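Local coordinates for protein glutathione synthetase-like effector 30 (Gpa-GSS30-apo) (Globodera pallida, PDB 5OET) that is a nematode effector probably derived from a housekeeping glutathione synthetase, an enzyme that joins gamma-glutamylcysteine and glycine at the expense of ATP, at residues 469-481 and 492-505. Residues are numbered along the deposited sequence; the frame is centred on the assembly and turned at random.
Sequences LDATPELGIFGCL and YFSRTGHMMKSKLA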
# COMPACT_ATOMS: atom_id res chain seq x y z
N LEU A 469 -23.48 -1.02 -13.98
CA LEU A 469 -23.07 -1.38 -15.34
C LEU A 469 -23.27 -2.87 -15.58
O LEU A 469 -23.06 -3.67 -14.68
CB LEU A 469 -21.58 -1.12 -15.53
CG LEU A 469 -21.20 0.33 -15.75
CD1 LEU A 469 -19.71 0.49 -15.51
CD2 LEU A 469 -21.62 0.79 -17.15
N ASP A 470 -23.62 -3.22 -16.82
CA ASP A 470 -23.41 -4.58 -17.31
C ASP A 470 -21.93 -4.79 -17.54
O ASP A 470 -21.30 -3.96 -18.17
CB ASP A 470 -24.15 -4.81 -18.63
CG ASP A 470 -25.65 -4.69 -18.49
OD1 ASP A 470 -26.12 -4.22 -17.41
OD2 ASP A 470 -26.35 -5.06 -19.46
N ALA A 471 -21.38 -5.88 -17.03
CA ALA A 471 -19.98 -6.26 -17.30
C ALA A 471 -19.82 -7.75 -17.51
O ALA A 471 -20.63 -8.53 -17.03
CB ALA A 471 -19.09 -5.81 -16.17
N THR A 472 -18.76 -8.13 -18.22
CA THR A 472 -18.41 -9.53 -18.45
C THR A 472 -17.09 -9.78 -17.73
O THR A 472 -16.10 -9.16 -18.09
CB THR A 472 -18.25 -9.89 -19.95
OG1 THR A 472 -17.45 -8.90 -20.61
CG2 THR A 472 -19.58 -9.95 -20.65
N PRO A 473 -17.08 -10.66 -16.70
CA PRO A 473 -15.84 -11.01 -16.05
C PRO A 473 -15.00 -12.03 -16.85
O PRO A 473 -15.51 -12.74 -17.71
CB PRO A 473 -16.30 -11.60 -14.72
CG PRO A 473 -17.63 -12.17 -14.99
CD PRO A 473 -18.23 -11.40 -16.14
N GLU A 474 -13.70 -12.05 -16.55
CA GLU A 474 -12.72 -12.91 -17.20
C GLU A 474 -11.83 -13.44 -16.08
O GLU A 474 -11.19 -12.67 -15.39
CB GLU A 474 -11.90 -12.12 -18.22
CG GLU A 474 -11.00 -12.96 -19.12
CD GLU A 474 -9.80 -12.19 -19.70
OE1 GLU A 474 -8.88 -11.78 -18.93
OE2 GLU A 474 -9.75 -12.00 -20.94
N LEU A 475 -11.81 -14.75 -15.91
CA LEU A 475 -11.08 -15.44 -14.84
C LEU A 475 -9.68 -15.84 -15.28
O LEU A 475 -9.54 -16.54 -16.25
CB LEU A 475 -11.84 -16.71 -14.47
CG LEU A 475 -11.31 -17.62 -13.38
CD1 LEU A 475 -11.40 -16.96 -12.01
CD2 LEU A 475 -12.10 -18.92 -13.42
N GLY A 476 -8.66 -15.40 -14.56
CA GLY A 476 -7.27 -15.79 -14.83
C GLY A 476 -6.76 -16.72 -13.75
O GLY A 476 -6.78 -16.36 -12.58
N ILE A 477 -6.30 -17.90 -14.13
CA ILE A 477 -5.72 -18.82 -13.16
C ILE A 477 -4.20 -18.83 -13.30
O ILE A 477 -3.68 -19.16 -14.37
CB ILE A 477 -6.24 -20.24 -13.37
CG1 ILE A 477 -7.76 -20.30 -13.25
CG2 ILE A 477 -5.58 -21.20 -12.39
CD1 ILE A 477 -8.32 -19.87 -11.91
N PHE A 478 -3.50 -18.50 -12.21
CA PHE A 478 -2.04 -18.59 -12.14
C PHE A 478 -1.53 -19.95 -11.71
O PHE A 478 -2.08 -20.56 -10.81
CB PHE A 478 -1.51 -17.59 -11.12
CG PHE A 478 -1.71 -16.16 -11.51
CD1 PHE A 478 -0.77 -15.51 -12.29
CD2 PHE A 478 -2.83 -15.47 -11.07
CE1 PHE A 478 -0.93 -14.18 -12.64
CE2 PHE A 478 -3.01 -14.14 -11.43
CZ PHE A 478 -2.06 -13.49 -12.21
N GLY A 479 -0.43 -20.39 -12.32
CA GLY A 479 0.36 -21.53 -11.81
C GLY A 479 1.80 -21.51 -12.32
O GLY A 479 2.05 -21.06 -13.44
N CYS A 480 2.73 -22.00 -11.51
CA CYS A 480 4.13 -22.08 -11.92
C CYS A 480 4.71 -23.47 -11.80
O CYS A 480 4.33 -24.24 -10.94
CB CYS A 480 5.04 -21.14 -11.12
SG CYS A 480 4.55 -19.42 -11.11
N LEU A 481 5.70 -23.71 -12.65
CA LEU A 481 6.52 -24.92 -12.69
C LEU A 481 7.97 -24.57 -12.42
O LEU A 481 8.42 -23.44 -12.68
CB LEU A 481 6.51 -25.49 -14.11
CG LEU A 481 5.52 -26.51 -14.53
CD1 LEU A 481 5.93 -27.10 -15.88
CD2 LEU A 481 5.47 -27.56 -13.46
N TYR A 492 9.11 -29.09 -9.27
CA TYR A 492 8.34 -28.23 -8.40
C TYR A 492 7.08 -27.73 -9.10
O TYR A 492 7.16 -27.21 -10.22
CB TYR A 492 9.22 -27.07 -7.96
CG TYR A 492 8.51 -26.14 -7.02
CD1 TYR A 492 8.32 -26.50 -5.70
CD2 TYR A 492 8.02 -24.91 -7.47
CE1 TYR A 492 7.68 -25.66 -4.82
CE2 TYR A 492 7.35 -24.06 -6.60
CZ TYR A 492 7.19 -24.44 -5.27
OH TYR A 492 6.54 -23.61 -4.37
N PHE A 493 5.92 -27.92 -8.45
CA PHE A 493 4.66 -27.25 -8.81
C PHE A 493 4.28 -26.25 -7.71
O PHE A 493 4.13 -26.64 -6.55
CB PHE A 493 3.52 -28.25 -8.94
CG PHE A 493 3.65 -29.21 -10.10
CD1 PHE A 493 3.21 -28.85 -11.37
CD2 PHE A 493 4.16 -30.49 -9.91
CE1 PHE A 493 3.31 -29.73 -12.43
CE2 PHE A 493 4.25 -31.38 -10.97
CZ PHE A 493 3.83 -30.99 -12.23
N SER A 494 4.11 -24.98 -8.08
CA SER A 494 3.69 -23.94 -7.14
C SER A 494 2.23 -24.10 -6.78
O SER A 494 1.52 -24.85 -7.44
CB SER A 494 3.89 -22.55 -7.74
OG SER A 494 2.92 -22.26 -8.74
N ARG A 495 1.79 -23.38 -5.75
CA ARG A 495 0.35 -23.24 -5.46
C ARG A 495 -0.31 -22.56 -6.67
O ARG A 495 0.37 -21.91 -7.47
CB ARG A 495 0.12 -22.41 -4.20
CG ARG A 495 0.54 -20.95 -4.32
CD ARG A 495 0.13 -20.08 -3.14
NE ARG A 495 1.05 -20.16 -1.99
CZ ARG A 495 0.79 -20.75 -0.82
NH1 ARG A 495 -0.38 -21.33 -0.56
NH2 ARG A 495 1.73 -20.74 0.13
N THR A 496 -1.61 -22.74 -6.81
CA THR A 496 -2.38 -22.01 -7.81
C THR A 496 -2.82 -20.68 -7.26
O THR A 496 -2.89 -20.49 -6.04
CB THR A 496 -3.63 -22.77 -8.25
OG1 THR A 496 -4.22 -23.37 -7.10
CG2 THR A 496 -3.26 -23.81 -9.29
N GLY A 497 -3.08 -19.76 -8.18
CA GLY A 497 -3.63 -18.45 -7.87
C GLY A 497 -4.74 -18.10 -8.84
O GLY A 497 -4.96 -18.81 -9.83
N HIS A 498 -5.43 -16.99 -8.58
CA HIS A 498 -6.55 -16.59 -9.44
C HIS A 498 -6.90 -15.12 -9.30
O HIS A 498 -6.86 -14.57 -8.20
CB HIS A 498 -7.78 -17.45 -9.14
CG HIS A 498 -8.30 -17.28 -7.75
ND1 HIS A 498 -7.82 -18.00 -6.67
CD2 HIS A 498 -9.21 -16.41 -7.26
CE1 HIS A 498 -8.45 -17.60 -5.57
NE2 HIS A 498 -9.30 -16.64 -5.90
N MET A 499 -7.30 -14.53 -10.41
CA MET A 499 -7.69 -13.13 -10.49
C MET A 499 -8.86 -13.01 -11.43
O MET A 499 -9.26 -13.99 -12.07
CB MET A 499 -6.52 -12.33 -11.04
CG MET A 499 -6.17 -12.73 -12.47
SD MET A 499 -5.27 -11.44 -13.31
CE MET A 499 -6.57 -10.25 -13.51
N MET A 500 -9.38 -11.80 -11.57
CA MET A 500 -10.50 -11.56 -12.48
C MET A 500 -10.42 -10.17 -13.04
O MET A 500 -9.87 -9.27 -12.41
CB MET A 500 -11.80 -11.79 -11.73
CG MET A 500 -13.06 -11.79 -12.56
SD MET A 500 -14.44 -12.58 -11.67
CE MET A 500 -14.05 -14.27 -12.04
N LYS A 501 -10.92 -10.00 -14.24
CA LYS A 501 -10.98 -8.69 -14.88
C LYS A 501 -12.34 -8.58 -15.54
O LYS A 501 -12.75 -9.50 -16.21
CB LYS A 501 -9.86 -8.53 -15.92
CG LYS A 501 -8.48 -8.26 -15.34
CD LYS A 501 -8.07 -6.78 -15.35
CE LYS A 501 -7.36 -6.38 -16.64
NZ LYS A 501 -6.91 -4.96 -16.61
N SER A 502 -13.03 -7.47 -15.30
CA SER A 502 -14.33 -7.20 -15.91
C SER A 502 -14.19 -6.06 -16.90
O SER A 502 -13.48 -5.10 -16.62
CB SER A 502 -15.34 -6.81 -14.86
OG SER A 502 -15.60 -7.91 -14.02
N LYS A 503 -14.86 -6.19 -18.04
CA LYS A 503 -14.96 -5.12 -19.03
C LYS A 503 -16.42 -4.80 -19.22
O LYS A 503 -17.25 -5.61 -18.84
CB LYS A 503 -14.32 -5.52 -20.36
CG LYS A 503 -14.91 -6.73 -21.06
CD LYS A 503 -14.65 -6.67 -22.56
CE LYS A 503 -15.01 -7.95 -23.29
NZ LYS A 503 -14.35 -9.14 -22.66
N LEU A 504 -16.74 -3.62 -19.76
CA LEU A 504 -18.09 -3.31 -20.21
C LEU A 504 -18.59 -4.29 -21.27
O LEU A 504 -17.82 -4.71 -22.13
CB LEU A 504 -18.15 -1.94 -20.87
CG LEU A 504 -17.99 -0.69 -20.03
CD1 LEU A 504 -18.30 0.50 -20.93
CD2 LEU A 504 -18.89 -0.70 -18.80
N ALA A 505 -19.87 -4.62 -21.18
CA ALA A 505 -20.59 -5.27 -22.26
C ALA A 505 -21.29 -4.20 -23.12
O ALA A 505 -21.42 -4.34 -24.34
CB ALA A 505 -21.60 -6.24 -21.68
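Phe-478 and Met-499 fill the shallow dip left where Gly-476 and Gly-497, each lacking a side chain, face them across the two strands. Phe-478 stands its CB over Gly-497 and turns a ring edge to the strand, with the backbone C of Gly-497 and N of His-498 near the ring plane, while its CE2 meets Met-499 CG at 3.6 Å. With CG between its own backbone N and carbonyl carbon (chi1 63°), Met-499 lies over Gly-476 and brings SD 5.0 Å from the centroid of the Phe-478 ring, an oblique Met-aromatic contact. Arg-166 of strand 160-173 touches both side chains.

Pro-473, Leu-475, Ile-477, His-498, Met-500 and Ser-502 line the other face. Met-500 is wedged between Pro-473 and Leu-475: its SD sits 3.7 Å from Pro-473 CB, and the bend at chi3 (-82°) carries CE to Leu-475 CD1. Ile-477 CD1 abuts His-498 CB, and the imidazole beyond meets Phe-101 edge-to-face.

Paired backbone hydrogen bonds join Thr-472 to Lys-503, Gly-476 to Met-499 and Phe-478 to Gly-497. The register then slips by one residue. Across the slip Ser-494 OG replaces a backbone acceptor, taking the N-H of Cys-480 at 2.8 Å and donating to Arg-495 O, while Ser-494 N bonds Cys-480 O. The sulfur of Cys-480 is tied to Cys-164 by a disulfide.

Strand 469-484 is also bonded along its other edge to strands 160-173 and 454-459, and strand 490-504 to 517-524. The arrangement is an antiparallel beta hairpin, interrupted in one arm, within the large mixed sheet of a eukaryotic glutathione synthetase fold.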